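Local coordinates for Alpha/beta hydrolase family protein (Bacillus anthracis, PDB 3OOS), which is probably a hydrolase of the alpha/beta-hydrolase fold, whose natural substrate is not established, at residues G122-K134 with F203-L217. Residues are numbered along the deposited sequence; the frame is centred on the assembly and turned at random.
Sequences GGAAASKEYASHK and FRQVEYKDYDVRQKL. With PG4 (tetraethylene glycol), chain E.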
loop_
_atom_site.group_PDB
_atom_site.type_symbol
_atom_site.label_atom_id
_atom_site.label_comp_id
_atom_site.label_asym_id
_atom_site.label_seq_id
_atom_site.Cartn_x
_atom_site.Cartn_y
_atom_site.Cartn_z
ATOM N N GLY A 122 3.874 -2.599 -5.257
ATOM C CA GLY A 122 3.592 -4.017 -5.043
ATOM C C GLY A 122 2.135 -4.391 -5.192
ATOM O O GLY A 122 1.253 -3.652 -4.751
ATOM N N GLY A 123 1.888 -5.537 -5.829
ATOM C CA GLY A 123 0.546 -6.120 -5.929
ATOM C C GLY A 123 -0.557 -5.155 -6.327
ATOM O O GLY A 123 -1.658 -5.201 -5.775
ATOM N N ALA A 124 -0.270 -4.286 -7.291
ATOM C CA ALA A 124 -1.218 -3.238 -7.661
ATOM C C ALA A 124 -1.758 -3.408 -9.077
ATOM O O ALA A 124 -1.587 -4.455 -9.707
ATOM C CB ALA A 124 -0.583 -1.857 -7.472
ATOM N N ALA A 125 -2.438 -2.374 -9.559
ATOM C CA ALA A 125 -2.987 -2.366 -10.907
ATOM C C ALA A 125 -3.020 -0.930 -11.387
ATOM O O ALA A 125 -3.104 -0.005 -10.577
ATOM C CB ALA A 125 -4.383 -2.968 -10.919
ATOM N N ALA A 126 -2.950 -0.750 -12.703
ATOM C CA ALA A 126 -2.958 0.579 -13.316
ATOM C C ALA A 126 -4.375 1.100 -13.583
ATOM O O ALA A 126 -4.550 2.245 -14.011
ATOM C CB ALA A 126 -2.136 0.567 -14.605
ATOM N N SER A 127 -5.381 0.260 -13.347
ATOM C CA SER A 127 -6.780 0.672 -13.485
ATOM C C SER A 127 -7.694 -0.201 -12.635
ATOM O O SER A 127 -7.252 -1.181 -12.032
ATOM C CB SER A 127 -7.228 0.610 -14.948
ATOM O OG SER A 127 -7.572 -0.718 -15.307
ATOM N N LYS A 128 -8.973 0.162 -12.608
ATOM C CA LYS A 128 -9.999 -0.588 -11.886
ATOM C C LYS A 128 -10.278 -1.977 -12.481
ATOM O O LYS A 128 -11.018 -2.765 -11.885
ATOM C CB LYS A 128 -11.297 0.229 -11.838
ATOM C CG LYS A 128 -11.967 0.453 -13.188
ATOM C CD LYS A 128 -13.302 1.165 -13.014
ATOM C CE LYS A 128 -13.998 1.377 -14.348
ATOM N NZ LYS A 128 -15.281 2.119 -14.173
ATOM N N GLU A 129 -9.670 -2.267 -13.635
ATOM C CA GLU A 129 -9.982 -3.502 -14.352
ATOM C C GLU A 129 -9.537 -4.781 -13.625
ATOM O O GLU A 129 -9.991 -5.874 -13.970
ATOM C CB GLU A 129 -9.497 -3.443 -15.806
ATOM C CG GLU A 129 -10.241 -2.390 -16.626
ATOM C CD GLU A 129 -10.032 -2.525 -18.122
ATOM O OE1 GLU A 129 -10.586 -1.693 -18.870
ATOM O OE2 GLU A 129 -9.323 -3.457 -18.553
ATOM N N TYR A 130 -8.700 -4.647 -12.594
ATOM C CA TYR A 130 -8.308 -5.810 -11.784
ATOM C C TYR A 130 -9.528 -6.523 -11.188
ATOM O O TYR A 130 -9.559 -7.748 -11.121
ATOM C CB TYR A 130 -7.311 -5.430 -10.677
ATOM C CG TYR A 130 -7.894 -4.569 -9.577
ATOM C CD1 TYR A 130 -8.362 -5.136 -8.386
ATOM C CD2 TYR A 130 -7.972 -3.187 -9.723
ATOM C CE1 TYR A 130 -8.902 -4.340 -7.374
ATOM C CE2 TYR A 130 -8.508 -2.386 -8.726
ATOM C CZ TYR A 130 -8.971 -2.966 -7.556
ATOM O OH TYR A 130 -9.493 -2.159 -6.574
ATOM N N ALA A 131 -10.534 -5.751 -10.785
ATOM C CA ALA A 131 -11.713 -6.306 -10.122
ATOM C C ALA A 131 -12.700 -6.950 -11.102
ATOM O O ALA A 131 -13.711 -7.518 -10.678
ATOM C CB ALA A 131 -12.402 -5.243 -9.270
ATOM N N SER A 132 -12.401 -6.853 -12.398
ATOM C CA SER A 132 -13.208 -7.489 -13.439
ATOM C C SER A 132 -12.478 -8.667 -14.084
ATOM O O SER A 132 -12.946 -9.241 -15.076
ATOM C CB SER A 132 -13.624 -6.465 -14.501
ATOM O OG SER A 132 -14.570 -5.552 -13.977
ATOM N N HIS A 133 -11.327 -9.029 -13.518
ATOM C CA HIS A 133 -10.537 -10.155 -14.004
ATOM C C HIS A 133 -10.922 -11.412 -13.225
ATOM O O HIS A 133 -10.988 -11.381 -11.996
ATOM C CB HIS A 133 -9.046 -9.863 -13.842
ATOM C CG HIS A 133 -8.161 -10.827 -14.566
ATOM N ND1 HIS A 133 -7.841 -12.067 -14.061
ATOM C CD2 HIS A 133 -7.534 -10.733 -15.763
ATOM C CE1 HIS A 133 -7.050 -12.696 -14.913
ATOM N NE2 HIS A 133 -6.849 -11.907 -15.954
ATOM N N LYS A 134 -11.150 -12.513 -13.943
ATOM C CA LYS A 134 -11.657 -13.738 -13.314
ATOM C C LYS A 134 -10.733 -14.345 -12.245
ATOM O O LYS A 134 -11.185 -15.146 -11.423
ATOM C CB LYS A 134 -12.064 -14.781 -14.366
ATOM C CG LYS A 134 -10.927 -15.357 -15.190
ATOM C CD LYS A 134 -11.458 -16.341 -16.222
ATOM C CE LYS A 134 -10.343 -17.224 -16.759
ATOM N NZ LYS A 134 -9.684 -17.989 -15.664
ATOM N N PHE A 203 -12.640 5.071 -1.119
ATOM C CA PHE A 203 -12.024 4.366 -2.233
ATOM C C PHE A 203 -13.050 3.546 -3.010
ATOM O O PHE A 203 -13.124 3.641 -4.234
ATOM C CB PHE A 203 -10.869 3.464 -1.788
ATOM C CG PHE A 203 -10.332 2.606 -2.898
ATOM C CD1 PHE A 203 -9.606 3.177 -3.941
ATOM C CD2 PHE A 203 -10.586 1.236 -2.929
ATOM C CE1 PHE A 203 -9.119 2.397 -4.986
ATOM C CE2 PHE A 203 -10.105 0.448 -3.970
ATOM C CZ PHE A 203 -9.369 1.031 -5.000
ATOM N N ARG A 204 -13.843 2.755 -2.294
ATOM C CA ARG A 204 -14.773 1.828 -2.939
ATOM C C ARG A 204 -15.958 2.524 -3.606
ATOM O O ARG A 204 -16.384 2.120 -4.690
ATOM C CB ARG A 204 -15.263 0.767 -1.951
ATOM C CG ARG A 204 -14.160 -0.162 -1.438
ATOM C CD ARG A 204 -14.736 -1.457 -0.892
ATOM N NE ARG A 204 -15.301 -2.283 -1.961
ATOM C CZ ARG A 204 -16.215 -3.233 -1.783
ATOM N NH1 ARG A 204 -16.690 -3.495 -0.572
ATOM N NH2 ARG A 204 -16.662 -3.918 -2.828
ATOM N N GLN A 205 -16.464 3.578 -2.967
ATOM C CA GLN A 205 -17.687 4.244 -3.417
ATOM C C GLN A 205 -17.437 5.394 -4.392
ATOM O O GLN A 205 -18.294 5.702 -5.227
ATOM C CB GLN A 205 -18.498 4.735 -2.213
ATOM C CG GLN A 205 -19.016 3.613 -1.320
ATOM C CD GLN A 205 -19.314 4.074 0.096
ATOM O OE1 GLN A 205 -19.326 5.270 0.385
ATOM N NE2 GLN A 205 -19.547 3.120 0.988
ATOM N N VAL A 206 -16.271 6.030 -4.287
ATOM C CA VAL A 206 -15.977 7.211 -5.106
ATOM C C VAL A 206 -14.767 7.038 -6.032
ATOM O O VAL A 206 -14.868 7.268 -7.240
ATOM C CB VAL A 206 -15.808 8.486 -4.227
ATOM C CG1 VAL A 206 -15.519 9.717 -5.086
ATOM C CG2 VAL A 206 -17.051 8.716 -3.371
ATOM N N GLU A 207 -13.635 6.634 -5.462
ATOM C CA GLU A 207 -12.363 6.617 -6.182
ATOM C C GLU A 207 -12.285 5.503 -7.229
ATOM O O GLU A 207 -11.880 5.742 -8.374
ATOM C CB GLU A 207 -11.206 6.482 -5.189
ATOM C CG GLU A 207 -9.833 6.727 -5.796
ATOM C CD GLU A 207 -9.447 8.195 -5.810
ATOM O OE1 GLU A 207 -9.404 8.817 -4.730
ATOM O OE2 GLU A 207 -9.166 8.723 -6.902
ATOM N N TYR A 208 -12.677 4.297 -6.825
ATOM C CA TYR A 208 -12.518 3.093 -7.643
ATOM C C TYR A 208 -13.086 3.210 -9.063
ATOM O O TYR A 208 -12.413 2.848 -10.031
ATOM C CB TYR A 208 -13.109 1.864 -6.929
ATOM C CG TYR A 208 -13.260 0.668 -7.843
ATOM C CD1 TYR A 208 -12.204 -0.225 -8.040
ATOM C CD2 TYR A 208 -14.452 0.444 -8.530
ATOM C CE1 TYR A 208 -12.337 -1.315 -8.892
ATOM C CE2 TYR A 208 -14.595 -0.639 -9.383
ATOM C CZ TYR A 208 -13.536 -1.514 -9.558
ATOM O OH TYR A 208 -13.685 -2.579 -10.413
ATOM N N LYS A 209 -14.316 3.705 -9.185
ATOM C CA LYS A 209 -15.001 3.736 -10.483
ATOM C C LYS A 209 -14.310 4.627 -11.525
ATOM O O LYS A 209 -14.523 4.459 -12.728
ATOM C CB LYS A 209 -16.478 4.129 -10.327
ATOM C CG LYS A 209 -16.704 5.509 -9.744
ATOM C CD LYS A 209 -18.190 5.802 -9.574
ATOM C CE LYS A 209 -18.415 7.229 -9.105
ATOM N NZ LYS A 209 -17.929 8.226 -10.103
ATOM N N ASP A 210 -13.486 5.563 -11.053
ATOM C CA ASP A 210 -12.764 6.486 -11.925
ATOM C C ASP A 210 -11.266 6.191 -12.015
ATOM O O ASP A 210 -10.523 6.958 -12.629
ATOM C CB ASP A 210 -12.969 7.938 -11.466
ATOM C CG ASP A 210 -14.398 8.420 -11.651
ATOM O OD1 ASP A 210 -15.119 7.872 -12.509
ATOM O OD2 ASP A 210 -14.797 9.363 -10.937
ATOM N N TYR A 211 -10.821 5.088 -11.414
ATOM C CA TYR A 211 -9.388 4.809 -11.349
ATOM C C TYR A 211 -8.832 4.206 -12.640
ATOM O O TYR A 211 -9.192 3.092 -13.025
ATOM C CB TYR A 211 -9.028 3.938 -10.132
ATOM C CG TYR A 211 -7.559 3.575 -10.098
ATOM C CD1 TYR A 211 -6.584 4.566 -9.985
ATOM C CD2 TYR A 211 -7.145 2.247 -10.203
ATOM C CE1 TYR A 211 -5.231 4.249 -9.969
ATOM C CE2 TYR A 211 -5.788 1.915 -10.191
ATOM C CZ TYR A 211 -4.839 2.924 -10.072
ATOM O OH TYR A 211 -3.500 2.618 -10.059
ATOM N N ASP A 212 -7.954 4.964 -13.297
ATOM C CA ASP A 212 -7.278 4.523 -14.516
ATOM C C ASP A 212 -6.136 5.484 -14.822
ATOM O O ASP A 212 -6.366 6.658 -15.117
ATOM C CB ASP A 212 -8.261 4.458 -15.696
ATOM C CG ASP A 212 -7.656 3.819 -16.942
ATOM O OD1 ASP A 212 -6.488 3.374 -16.902
ATOM O OD2 ASP A 212 -8.365 3.758 -17.973
ATOM N N VAL A 213 -4.908 4.973 -14.740
ATOM C CA VAL A 213 -3.708 5.756 -15.041
ATOM C C VAL A 213 -2.864 5.124 -16.159
ATOM O O VAL A 213 -1.719 5.512 -16.366
ATOM C CB VAL A 213 -2.832 5.993 -13.774
ATOM C CG1 VAL A 213 -3.594 6.817 -12.735
ATOM C CG2 VAL A 213 -2.343 4.664 -13.174
ATOM N N ARG A 214 -3.440 4.167 -16.884
ATOM C CA ARG A 214 -2.685 3.399 -17.887
ATOM C C ARG A 214 -1.946 4.262 -18.907
ATOM O O ARG A 214 -0.767 4.033 -19.176
ATOM C CB ARG A 214 -3.590 2.402 -18.611
ATOM C CG ARG A 214 -3.965 1.194 -17.767
ATOM C CD ARG A 214 -5.010 0.341 -18.469
ATOM N NE ARG A 214 -6.303 1.025 -18.562
ATOM C CZ ARG A 214 -7.387 0.514 -19.139
ATOM N NH1 ARG A 214 -7.352 -0.696 -19.685
ATOM N NH2 ARG A 214 -8.515 1.215 -19.168
ATOM N N GLN A 215 -2.639 5.244 -19.475
ATOM C CA GLN A 215 -2.031 6.088 -20.499
ATOM C C GLN A 215 -0.977 7.013 -19.902
ATOM O O GLN A 215 0.082 7.226 -20.494
ATOM C CB GLN A 215 -3.091 6.883 -21.270
ATOM C CG GLN A 215 -4.027 6.023 -22.123
ATOM C CD GLN A 215 -3.296 5.213 -23.194
ATOM O OE1 GLN A 215 -2.347 5.693 -23.821
ATOM N NE2 GLN A 215 -3.743 3.979 -23.407
ATOM N N LYS A 216 -1.258 7.535 -18.713
ATOM C CA LYS A 216 -0.320 8.430 -18.047
ATOM C C LYS A 216 0.972 7.725 -17.633
ATOM O O LYS A 216 2.017 8.367 -17.549
ATOM C CB LYS A 216 -0.976 9.134 -16.856
ATOM C CG LYS A 216 -1.887 10.292 -17.271
ATOM C CD LYS A 216 -2.375 11.125 -16.078
ATOM C CE LYS A 216 -3.356 10.365 -15.189
ATOM N NZ LYS A 216 -4.594 9.941 -15.920
ATOM N N LEU A 217 0.912 6.412 -17.404
ATOM C CA LEU A 217 2.111 5.660 -17.002
ATOM C C LEU A 217 3.225 5.692 -18.051
ATOM O O LEU A 217 4.407 5.591 -17.710
ATOM C CB LEU A 217 1.777 4.210 -16.644
ATOM C CG LEU A 217 1.008 3.962 -15.343
ATOM C CD1 LEU A 217 0.964 2.470 -15.073
ATOM C CD2 LEU A 217 1.615 4.707 -14.154
HETATM O O1 PG4 E . -17.438 -0.607 -4.848
HETATM C C1 PG4 E . -16.264 -0.768 -5.650
HETATM C C2 PG4 E . -15.790 -2.211 -5.587
HETATM O O2 PG4 E . -14.400 -2.229 -5.274
HETATM C C3 PG4 E . -13.769 -3.396 -5.796
HETATM C C4 PG4 E . -13.322 -4.265 -4.625
HETATM O O3 PG4 E . -12.344 -3.569 -3.856
HETATM C C5 PG4 E . -11.024 -3.898 -4.285
HETATM C C6 PG4 E . -9.986 -3.133 -3.475
HETATM O O4 PG4 E . -8.737 -3.216 -4.157
HETATM C C7 PG4 E . -7.613 -3.202 -3.275
HETATM C C8 PG4 E . -7.053 -4.612 -3.111
HETATM O O5 PG4 E . -6.040 -4.870 -4.100
#
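Tyr211 turns its CG anti to its backbone N (chi1 177°) and Lys128 tucks CG between its backbone N and carbonyl carbon (chi1 66°), which sends the phenol ring alongside the backbone of 125-127 and the extended lysine chain along the backbone of 208-209. They illustrate how an alpha/beta-hydrolase fold binds a loop leaving its central sheet, here after strand 116-122, to the return from the helical region inserted before strand 224-229. At the ring edge, Ala125 O accepts a hydrogen bond from Tyr211 OH (2.7 Å), which lies in the carbonyl plane. Beside it, Ser127 and Asp212 form a single beta bridge: Val213 N gives Ala126 O a nearly straight bond (177° at the hydrogen, 2.8 Å), while Lys128 N makes a more bent hydrogen bond to Tyr211 O. Lys128 also ends in a bond from NZ to Lys209 O (2.9 Å).

On the way, Lys128 CB packs over one face of the Tyr208 ring, a CH-pi contact 3.8 Å from its centroid; the opposite face carries a tetraethylene glycol, probably from the crystallisation liquor. This molecule accepts a bond from Tyr130 OH and is also held by Ser99 OG, in what is probably the nucleophile elbow, so the contact plausibly lines the active-site pocket.

At the other end, Arg214 grips Asp212 side-on with NE and NH2, and in one of its conformers Glu129, its side chain roughly perpendicular to that of Arg214, adds a longer, less certain salt bridge. Asp212 OD1 is doubly held, by Arg214 NE and, in an Asx turn, by Arg214 N at 3.1 Å, from opposite faces of the carboxylate plane.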